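Local coordinates for uncharacterized protein MJ1062 (Methanocaldococcus jannaschii, PDB 3EO4) that is of unknown function but, as the GNAT-type domain of a longer protein, probably transfers acyl groups, at residues I19-N22 with D23-L26; S32-L35 with I36-F39; E51-S54 with W55-R59; L68-E71 with N72-I75. All coordinates share one frame; numbering follows the deposited sequence. Where two conformers were deposited one is given.

Contact 1: residues I19-N22 with D23-L26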
loop_
_atom_site.group_PDB
_atom_site.type_symbol
_atom_site.label_atom_id
_atom_site.label_comp_id
_atom_site.label_asym_id
_atom_site.label_seq_id
_atom_site.Cartn_x
_atom_site.Cartn_y
_atom_site.Cartn_z
ATOM N N ILE A 19 -12.341 -6.190 7.941
ATOM C CA ILE A 19 -11.435 -6.519 6.868
ATOM C C ILE A 19 -11.923 -7.753 6.150
ATOM O O ILE A 19 -12.689 -8.532 6.690
ATOM C CB ILE A 19 -10.020 -6.807 7.451
ATOM C CG1 ILE A 19 -8.948 -6.727 6.360
ATOM C CG2 ILE A 19 -10.001 -8.152 8.212
ATOM C CD1 ILE A 19 -7.539 -6.441 6.909
ATOM N N THR A 20 -11.387 -7.943 4.957
ATOM C CA THR A 20 -11.765 -8.982 4.017
ATOM C C THR A 20 -10.490 -9.462 3.336
ATOM O O THR A 20 -9.514 -8.696 3.276
ATOM C CB THR A 20 -12.706 -8.313 2.983
ATOM O OG1 THR A 20 -14.056 -8.578 3.349
ATOM C CG2 THR A 20 -12.484 -8.786 1.621
ATOM N N ASP A 21 -10.506 -10.679 2.783
ATOM C CA ASP A 21 -9.392 -11.260 2.004
ATOM C C ASP A 21 -8.857 -10.292 0.981
ATOM O O ASP A 21 -7.663 -10.238 0.701
ATOM C CB ASP A 21 -9.864 -12.498 1.234
ATOM C CG ASP A 21 -9.783 -13.761 2.051
ATOM O OD1 ASP A 21 -9.503 -13.653 3.259
ATOM O OD2 ASP A 21 -9.995 -14.860 1.493
ATOM N N ASN A 22 -9.788 -9.565 0.372
ATOM C CA ASN A 22 -9.476 -8.619 -0.703
ATOM C C ASN A 22 -8.625 -7.419 -0.266
ATOM O O ASN A 22 -7.989 -6.769 -1.102
ATOM C CB ASN A 22 -10.769 -8.142 -1.378
ATOM C CG ASN A 22 -11.557 -9.286 -2.004
ATOM O OD1 ASN A 22 -11.040 -10.042 -2.839
ATOM N ND2 ASN A 22 -12.822 -9.433 -1.589
ATOM N N ASP A 23 -8.610 -7.135 1.035
ATOM C CA ASP A 23 -7.899 -5.979 1.599
ATOM C C ASP A 23 -6.462 -6.325 1.948
ATOM O O ASP A 23 -5.692 -5.454 2.343
ATOM C CB ASP A 23 -8.599 -5.487 2.879
ATOM C CG ASP A 23 -10.043 -4.991 2.633
ATOM O OD1 ASP A 23 -10.973 -5.385 3.384
ATOM O OD2 ASP A 23 -10.250 -4.223 1.686
ATOM N N LEU A 24 -6.107 -7.596 1.784
ATOM C CA LEU A 24 -4.864 -8.136 2.349
ATOM C C LEU A 24 -3.614 -7.518 1.746
ATOM O O LEU A 24 -2.648 -7.222 2.472
ATOM C CB LEU A 24 -4.817 -9.654 2.233
ATOM C CG LEU A 24 -5.571 -10.487 3.278
ATOM C CD1 LEU A 24 -5.417 -11.967 2.974
ATOM C CD2 LEU A 24 -5.087 -10.207 4.696
ATOM N N GLU A 25 -3.652 -7.310 0.428
ATOM C CA GLU A 25 -2.518 -6.740 -0.317
ATOM C C GLU A 25 -2.336 -5.279 0.027
ATOM O O GLU A 25 -1.224 -4.814 0.096
ATOM C CB GLU A 25 -2.653 -6.913 -1.842
ATOM C CG GLU A 25 -2.877 -8.376 -2.340
ATOM C CD GLU A 25 -4.373 -8.702 -2.510
ATOM O OE1 GLU A 25 -5.162 -8.472 -1.565
ATOM O OE2 GLU A 25 -4.777 -9.164 -3.600
ATOM N N LEU A 26 -3.439 -4.555 0.211
ATOM C CA LEU A 26 -3.371 -3.150 0.580
ATOM C C LEU A 26 -2.808 -3.006 2.000
ATOM O O LEU A 26 -1.906 -2.199 2.232
ATOM C CB LEU A 26 -4.738 -2.494 0.486
ATOM C CG LEU A 26 -4.901 -1.101 1.071
ATOM C CD1 LEU A 26 -3.939 -0.139 0.405
ATOM C CD2 LEU A 26 -6.363 -0.626 0.813
HETATM O O HOH W 1 -6.862 -11.344 -2.297
HETATM O O HOH W 2 -5.800 -5.147 -1.311
#

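Contact 2: residues S32-L35 with I36-F39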
loop_
_atom_site.group_PDB
_atom_site.type_symbol
_atom_site.label_atom_id
_atom_site.label_comp_id
_atom_site.label_asym_id
_atom_site.label_seq_id
_atom_site.Cartn_x
_atom_site.Cartn_y
_atom_site.Cartn_z
ATOM N N SER A 32 4.549 -2.549 4.733
ATOM C CA SER A 32 5.834 -2.765 4.082
ATOM C C SER A 32 6.461 -1.431 3.746
ATOM O O SER A 32 7.501 -1.378 3.133
ATOM C CB SER A 32 5.687 -3.632 2.828
ATOM O OG SER A 32 5.074 -4.886 3.141
ATOM N N ASN A 33 5.823 -0.344 4.157
ATOM C CA ASN A 33 6.392 0.964 3.960
ATOM C C ASN A 33 7.308 1.323 5.140
ATOM O O ASN A 33 6.829 1.430 6.264
ATOM C CB ASN A 33 5.261 1.980 3.792
ATOM C CG ASN A 33 5.739 3.279 3.207
ATOM O OD1 ASN A 33 6.776 3.787 3.578
ATOM N ND2 ASN A 33 4.960 3.840 2.302
ATOM N N PRO A 34 8.632 1.484 4.886
ATOM C CA PRO A 34 9.639 1.826 5.892
ATOM C C PRO A 34 9.301 3.058 6.714
ATOM O O PRO A 34 9.788 3.184 7.842
ATOM C CB PRO A 34 10.899 2.113 5.056
ATOM C CG PRO A 34 10.682 1.389 3.796
ATOM C CD PRO A 34 9.226 1.409 3.535
ATOM N N LEU A 35 8.500 3.958 6.135
ATOM C CA LEU A 35 8.047 5.177 6.793
ATOM C C LEU A 35 7.029 4.853 7.887
ATOM O O LEU A 35 6.758 5.672 8.763
ATOM C CB LEU A 35 7.384 6.113 5.751
ATOM C CG LEU A 35 8.133 7.205 4.997
ATOM C CD1 LEU A 35 9.667 7.082 5.015
ATOM C CD2 LEU A 35 7.571 7.289 3.588
ATOM N N ILE A 36 6.442 3.670 7.781
ATOM C CA ILE A 36 5.505 3.163 8.755
ATOM C C ILE A 36 6.172 2.141 9.668
ATOM O O ILE A 36 6.019 2.222 10.891
ATOM C CB ILE A 36 4.257 2.560 8.076
ATOM C CG1 ILE A 36 3.457 3.688 7.407
ATOM C CG2 ILE A 36 3.355 1.874 9.101
ATOM C CD1 ILE A 36 2.227 3.246 6.639
ATOM N N TYR A 37 6.950 1.208 9.107
ATOM C CA TYR A 37 7.445 0.125 9.930
ATOM C C TYR A 37 8.620 0.538 10.812
ATOM O O TYR A 37 9.120 -0.253 11.618
ATOM C CB TYR A 37 7.641 -1.185 9.137
ATOM C CG TYR A 37 8.739 -1.244 8.075
ATOM C CD1 TYR A 37 8.427 -1.440 6.726
ATOM C CD2 TYR A 37 10.085 -1.188 8.430
ATOM C CE1 TYR A 37 9.448 -1.545 5.755
ATOM C CE2 TYR A 37 11.100 -1.295 7.472
ATOM C CZ TYR A 37 10.775 -1.473 6.140
ATOM O OH TYR A 37 11.804 -1.566 5.212
ATOM N N LYS A 38 9.052 1.787 10.637
ATOM C CA LYS A 38 9.868 2.535 11.603
ATOM C C LYS A 38 9.334 2.415 13.024
ATOM O O LYS A 38 10.077 2.522 13.989
ATOM C CB LYS A 38 9.654 4.020 11.344
ATOM C CG LYS A 38 10.658 4.773 10.653
ATOM C CD LYS A 38 10.138 6.208 10.674
ATOM C CE LYS A 38 10.463 6.882 12.018
ATOM N NZ LYS A 38 11.613 7.787 11.890
ATOM N N PHE A 39 8.011 2.334 13.120
ATOM C CA PHE A 39 7.298 2.348 14.383
ATOM C C PHE A 39 6.910 0.948 14.898
ATOM O O PHE A 39 6.225 0.838 15.914
ATOM C CB PHE A 39 6.082 3.318 14.288
ATOM C CG PHE A 39 6.462 4.737 13.860
ATOM C CD1 PHE A 39 7.412 5.456 14.564
ATOM C CD2 PHE A 39 5.852 5.346 12.753
ATOM C CE1 PHE A 39 7.782 6.760 14.196
ATOM C CE2 PHE A 39 6.212 6.655 12.357
ATOM C CZ PHE A 39 7.204 7.365 13.096
#

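Contact 3: residues E51-S54 with W55-R59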
loop_
_atom_site.group_PDB
_atom_site.type_symbol
_atom_site.label_atom_id
_atom_site.label_comp_id
_atom_site.label_asym_id
_atom_site.label_seq_id
_atom_site.Cartn_x
_atom_site.Cartn_y
_atom_site.Cartn_z
ATOM N N GLU A 51 4.493 -14.686 5.008
ATOM C CA GLU A 51 4.391 -14.242 6.403
ATOM C C GLU A 51 3.069 -13.520 6.673
ATOM O O GLU A 51 2.400 -13.754 7.675
ATOM C CB GLU A 51 5.506 -13.256 6.739
ATOM C CG GLU A 51 6.929 -13.746 6.500
ATOM C CD GLU A 51 7.958 -12.603 6.544
ATOM O OE1 GLU A 51 7.584 -11.397 6.391
ATOM O OE2 GLU A 51 9.166 -12.928 6.707
ATOM N N HIS A 52 2.723 -12.615 5.778
ATOM C CA HIS A 52 1.487 -11.884 5.894
ATOM C C HIS A 52 0.261 -12.808 5.868
ATOM O O HIS A 52 -0.693 -12.620 6.631
ATOM C CB HIS A 52 1.418 -10.866 4.767
ATOM C CG HIS A 52 0.252 -9.944 4.857
ATOM N ND1 HIS A 52 0.040 -9.116 5.936
ATOM C CD2 HIS A 52 -0.755 -9.698 3.987
ATOM C CE1 HIS A 52 -1.059 -8.413 5.738
ATOM N NE2 HIS A 52 -1.557 -8.741 4.558
ATOM N N TYR A 53 0.288 -13.785 4.973
ATOM C CA TYR A 53 -0.861 -14.646 4.766
ATOM C C TYR A 53 -0.960 -15.686 5.882
ATOM O O TYR A 53 -2.049 -16.084 6.295
ATOM C CB TYR A 53 -0.791 -15.320 3.383
ATOM C CG TYR A 53 -2.099 -15.944 2.968
ATOM C CD1 TYR A 53 -3.205 -15.133 2.714
ATOM C CD2 TYR A 53 -2.250 -17.328 2.872
ATOM C CE1 TYR A 53 -4.413 -15.663 2.348
ATOM C CE2 TYR A 53 -3.475 -17.880 2.505
ATOM C CZ TYR A 53 -4.554 -17.016 2.244
ATOM O OH TYR A 53 -5.796 -17.475 1.878
ATOM N N SER A 54 0.190 -16.114 6.384
ATOM C CA SER A 54 0.211 -17.016 7.532
ATOM C C SER A 54 -0.338 -16.301 8.785
ATOM O O SER A 54 -1.058 -16.919 9.571
ATOM C CB SER A 54 1.611 -17.580 7.729
ATOM O OG SER A 54 1.791 -18.045 9.041
ATOM N N TRP A 55 -0.050 -15.001 8.944
ATOM C CA TRP A 55 -0.714 -14.193 9.978
ATOM C C TRP A 55 -2.235 -14.266 9.810
ATOM O O TRP A 55 -2.966 -14.555 10.754
ATOM C CB TRP A 55 -0.234 -12.726 9.958
ATOM C CG TRP A 55 -1.137 -11.795 10.721
ATOM C CD1 TRP A 55 -1.150 -11.601 12.061
ATOM C CD2 TRP A 55 -2.181 -10.936 10.180
ATOM N NE1 TRP A 55 -2.132 -10.681 12.405
ATOM C CE2 TRP A 55 -2.784 -10.270 11.272
ATOM C CE3 TRP A 55 -2.672 -10.688 8.889
ATOM C CZ2 TRP A 55 -3.839 -9.368 11.113
ATOM C CZ3 TRP A 55 -3.737 -9.787 8.725
ATOM C CH2 TRP A 55 -4.307 -9.138 9.831
ATOM N N TRP A 56 -2.699 -14.041 8.592
ATOM C CA TRP A 56 -4.122 -13.957 8.283
ATOM C C TRP A 56 -4.871 -15.261 8.570
ATOM O O TRP A 56 -5.971 -15.232 9.129
ATOM C CB TRP A 56 -4.296 -13.529 6.827
ATOM C CG TRP A 56 -5.653 -13.734 6.286
ATOM C CD1 TRP A 56 -6.058 -14.728 5.450
ATOM C CD2 TRP A 56 -6.799 -12.911 6.515
ATOM N NE1 TRP A 56 -7.386 -14.579 5.142
ATOM C CE2 TRP A 56 -7.866 -13.469 5.787
ATOM C CE3 TRP A 56 -7.025 -11.751 7.264
ATOM C CZ2 TRP A 56 -9.151 -12.910 5.793
ATOM C CZ3 TRP A 56 -8.313 -11.195 7.265
ATOM C CH2 TRP A 56 -9.344 -11.768 6.532
HETATM N N MSE A 57 -4.271 -16.389 8.190
HETATM C CA MSE A 57 -4.838 -17.695 8.488
HETATM C C MSE A 57 -4.655 -18.086 9.958
HETATM O O MSE A 57 -5.263 -19.043 10.416
HETATM C CB MSE A 57 -4.231 -18.781 7.576
HETATM C CG MSE A 57 -4.425 -18.525 6.066
HETATM SE SE MSE A 57 -6.343 -18.464 5.533
HETATM C CE MSE A 57 -6.663 -20.420 5.536
ATOM N N SER A 58 -3.812 -17.355 10.685
ATOM C CA SER A 58 -3.527 -17.663 12.089
ATOM C C SER A 58 -4.397 -16.894 13.086
ATOM O O SER A 58 -4.384 -17.220 14.279
ATOM C CB SER A 58 -2.066 -17.355 12.415
ATOM O OG SER A 58 -1.272 -18.532 12.388
ATOM N N ARG A 59 -5.117 -15.868 12.612
ATOM C CA ARG A 59 -5.778 -14.938 13.512
ATOM C C ARG A 59 -6.708 -15.637 14.538
ATOM O O ARG A 59 -7.485 -16.512 14.177
ATOM C CB ARG A 59 -6.534 -13.855 12.725
ATOM C CG ARG A 59 -5.662 -13.053 11.769
ATOM C CD ARG A 59 -6.489 -12.309 10.734
ATOM N NE ARG A 59 -7.299 -11.274 11.342
ATOM C CZ ARG A 59 -8.629 -11.297 11.428
ATOM N NH1 ARG A 59 -9.271 -10.291 12.017
ATOM N NH2 ARG A 59 -9.320 -12.308 10.910
#

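Contact 4: residues L68-E71 with N72-I75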
loop_
_atom_site.group_PDB
_atom_site.type_symbol
_atom_site.label_atom_id
_atom_site.label_comp_id
_atom_site.label_asym_id
_atom_site.label_seq_id
_atom_site.Cartn_x
_atom_site.Cartn_y
_atom_site.Cartn_z
ATOM N N LEU A 68 -12.346 3.707 6.740
ATOM C CA LEU A 68 -12.812 4.339 5.539
ATOM C C LEU A 68 -12.970 5.819 5.794
ATOM O O LEU A 68 -13.491 6.208 6.822
ATOM C CB LEU A 68 -14.161 3.755 5.180
ATOM C CG LEU A 68 -14.296 2.485 4.328
ATOM C CD1 LEU A 68 -13.095 1.569 4.311
ATOM C CD2 LEU A 68 -15.600 1.736 4.670
ATOM N N LEU A 69 -12.515 6.651 4.868
ATOM C CA LEU A 69 -12.701 8.082 4.992
ATOM C C LEU A 69 -13.692 8.492 3.911
ATOM O O LEU A 69 -13.495 8.185 2.740
ATOM C CB LEU A 69 -11.374 8.853 4.863
ATOM C CG LEU A 69 -11.500 10.382 4.695
ATOM C CD1 LEU A 69 -12.086 11.095 5.928
ATOM C CD2 LEU A 69 -10.203 11.032 4.312
ATOM N N ARG A 70 -14.759 9.165 4.333
ATOM C CA ARG A 70 -15.753 9.682 3.425
ATOM C C ARG A 70 -15.464 11.158 3.257
ATOM O O ARG A 70 -15.417 11.922 4.225
ATOM C CB ARG A 70 -17.177 9.491 3.963
ATOM C CG ARG A 70 -18.246 9.958 2.988
ATOM C CD ARG A 70 -19.637 9.903 3.591
ATOM N NE ARG A 70 -19.975 8.556 4.068
ATOM C CZ ARG A 70 -20.632 7.643 3.350
ATOM N NH1 ARG A 70 -21.021 7.915 2.104
ATOM N NH2 ARG A 70 -20.898 6.449 3.876
ATOM N N GLU A 71 -15.263 11.551 2.016
ATOM C CA GLU A 71 -14.871 12.899 1.702
ATOM C C GLU A 71 -15.459 13.219 0.352
ATOM O O GLU A 71 -15.382 12.398 -0.556
ATOM C CB GLU A 71 -13.369 12.908 1.643
ATOM C CG GLU A 71 -12.743 14.182 1.262
ATOM C CD GLU A 71 -11.285 14.103 1.621
ATOM O OE1 GLU A 71 -10.988 14.018 2.845
ATOM O OE2 GLU A 71 -10.458 14.074 0.682
ATOM N N ASN A 72 -16.054 14.406 0.236
ATOM C CA ASN A 72 -16.882 14.769 -0.935
ATOM C C ASN A 72 -17.918 13.684 -1.149
ATOM O O ASN A 72 -18.299 13.365 -2.275
ATOM C CB ASN A 72 -16.015 14.964 -2.177
ATOM C CG ASN A 72 -15.043 16.104 -2.016
ATOM O OD1 ASN A 72 -15.457 17.264 -1.977
ATOM N ND2 ASN A 72 -13.755 15.792 -1.902
ATOM N N ASN A 73 -18.354 13.113 -0.030
ATOM C CA ASN A 73 -19.371 12.071 -0.000
ATOM C C ASN A 73 -18.933 10.792 -0.698
ATOM O O ASN A 73 -19.750 9.942 -0.997
ATOM C CB ASN A 73 -20.715 12.557 -0.575
ATOM C CG ASN A 73 -21.891 11.778 -0.019
ATOM O OD1 ASN A 73 -22.894 11.593 -0.687
ATOM N ND2 ASN A 73 -21.764 11.313 1.221
ATOM N N THR A 74 -17.641 10.659 -0.956
ATOM C CA THR A 74 -17.126 9.463 -1.568
ATOM C C THR A 74 -16.144 8.794 -0.619
ATOM O O THR A 74 -15.299 9.467 -0.020
ATOM C CB THR A 74 -16.503 9.783 -2.916
ATOM O OG1 THR A 74 -17.550 9.790 -3.900
ATOM C CG2 THR A 74 -15.451 8.745 -3.295
ATOM N N ILE A 75 -16.256 7.474 -0.464
ATOM C CA ILE A 75 -15.449 6.794 0.543
ATOM C C ILE A 75 -14.180 6.137 -0.040
ATOM O O ILE A 75 -14.204 5.652 -1.165
ATOM C CB ILE A 75 -16.288 5.788 1.411
ATOM C CG1 ILE A 75 -16.062 4.341 0.985
ATOM C CG2 ILE A 75 -17.796 6.086 1.401
ATOM C CD1 ILE A 75 -15.042 3.718 1.828
#

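Contact 1: residues I19-N22 with D23-L26
T20 CB and T20 O both lie off one face of the D23 carboxylate, and T20 N approaches OD1 from the same side, closer to the plane but tilted out of it. T20 N is 3.0 Å from D23 OD1, but that hydrogen bond is weak because the N-H points badly (125°). The same oxygen lies 3.4 Å from T20 CB, while I19 brushes the root of the side chain, its CG1 3.7 Å from D23 CB as the two chains slide past each other in opposite directions. The polar end of D23 also has stronger business outside: OD1 forms a salt bridge with R17, and OD2 has a weak, long ion pair with K77. These charges probably favour the ionised carboxylate. With CG beside the backbone N (chi1 -62°), D23 can turn its carboxylate back toward the preceding turn. The backbone there is closed by D23 N to T20 O at 2.9 Å, a well-formed bond, and by L24 N to D21 O at 3.3 Å. E25, bent at chi2 (94°), curls back so that OE1 is 3.3 Å from N22 O, two acceptors. Its OE2 forms a salt bridge with K77 of the second subunit, which also donates to N22 O, and water 1 links OE2 to D21 O. Water 2 gives its hydrogen to N22 O at 2.7 Å and accepts from L26 N, bridging the first turn. The whole is a 3-10 turn leading into helix 24-31, at the strand-to-helix link that follows strand 13-18 in this GNAT domain.

Contact 2: residues S32-L35 with I36-F39
N33 is the N-cap of a short, weakly bonded helical turn, residues 34-37, in which the Y37 ring folds back over P34. N33 OD1 accepts from L35 N at 3.1 Å, the capping bond. The backbone O of N33 takes two donors, I36 N at 2.7 Å and Y37 N at 2.9 Å. Y37 CG occupies the crowded position between its backbone N and carbonyl carbon (chi1 68°), which folds the ring over the proline. P34 CA makes a CH-pi contact, 3.4 Å from the Y37 ring centroid and only 13° off the normal, while P34 CG packs 3.7 Å from Y37 CZ. S32 O lies at the ring edge, 3.3 Å from Y37 CE1. Replacing Y37 by a serine would probably strip P34 CA of its ring face and leave a gap beside the P34 ring. Further on, K38 N reaches P34 O at 3.2 Å. S32 OG bonds back to M28 O of helix 24-31, and N33 ND2 bonds to S32 O of the second subunit. The turn thus follows helix 24-31, ahead of helix 49-58, and lies against the partner chain.

Contact 3: residues E51-S54 with W55-R59
Y53 reaches forward along the helix to both W56 and M57. Y53 CG is anti to the backbone N (chi1 -166°), which tips the ring toward the next turn, where Y53 CE1 comes within 3.6 Å of W56 CD1. W56 CG is anti to its own N as well (chi1 165°), which sets CD1 beside the Y53 ring. The two side chains pass at a slant: the Y53 ring and the five-membered ring of W56 are turned 32° against each other, neither stacked nor edge-to-face. M57, a selenomethionine, runs alongside Y53 in the same direction. Its CG sits over one face of the Y53 ring, 4.2 Å from the centroid, in a CH-pi contact. Bends at chi2 and chi3 then bring M57 SE 4.6 Å from the same centroid, an oblique Met-aromatic contact.

These are spacings of three and four residues within helix 49-58, which precedes strand 63-71 in the GNAT fold. Its backbone bonds include W55 N to E51 O at 3.0 Å and M57 N to Y53 O at 2.9 Å.

H52 faces helix 24-31, where its NE2 bonds to L24 O and its side chain packs on L27 and M28. Toward W55 the planes are near parallel but slid apart, so the rings barely overlap and H52 CE1 is 4.2 Å from W55 CE3. The indole edge of W55 instead meets H52 O, 3.6 Å from W55 CE3. R59 CG lies over one face of the W55 indole, offset toward its rim, while the arginine's guanidinium forms a salt bridge with D64 of strand 63-71.

Contact 4: residues L68-E71 with N72-I75
R70 and I75 pair across a tight hairpin, R70 on the strand going in and I75 on the strand coming out. The firm part is backbone: E71 N to T74 O and T74 N to E71 O, each 2.9 Å, close the antiparallel hydrogen-bonded pair around a type I' turn. R70 and I75 form the non-hydrogen-bonded pair beyond it, where I75 CA approaches L69 O at 3.3 Å. On this face I75 CG2 lies over the centre of the R70 guanidinium, 3.7 Å above its plane. R70 CG is anti to the backbone N (chi1 -177°), and a bend at chi3 folds the flat group over the isoleucine. The L68-I75 approach is too close in the model and doubtful.

The turn end, N72 and N73, is the exposed part, from which N73 reaches back beside R70, its ND2 3.5 Å from R70 CD. With an alanine at R70, I75 CG2 would probably lose its flat cover and the N73 amide its flanking chain. T74 and E71 share the opposite face, E71 OE2 having a weak, long ion pair with R76. The chemistry implies a turn fixed mainly by backbone bonds, its two asparagines accepting the positive phi values of a type I' turn.

In the fold
Contacts 1 and 3 touch each other, centres 12 Å apart, joined by the L24 O to H52 NE2 hydrogen bond and by L24 and I19 packing on W56. Contact 1 is mixed, with buried L24 and D23 beside exposed D21 and N22. Contact 3 is a surface contact of aromatic rings, with H52 its buried residue. Contact 2 follows helix 24-31 and is, like contact 1, tied to the second subunit; there cap and CH-pi replace the charged pairs of contact 1. Contact 4 is the sheet counterpart: its hairpin joins strands 63-71 and 74-84 some 20 Å from the chain centre, held by strand pairing. Contacts 1 to 3 lie on helices or their ends.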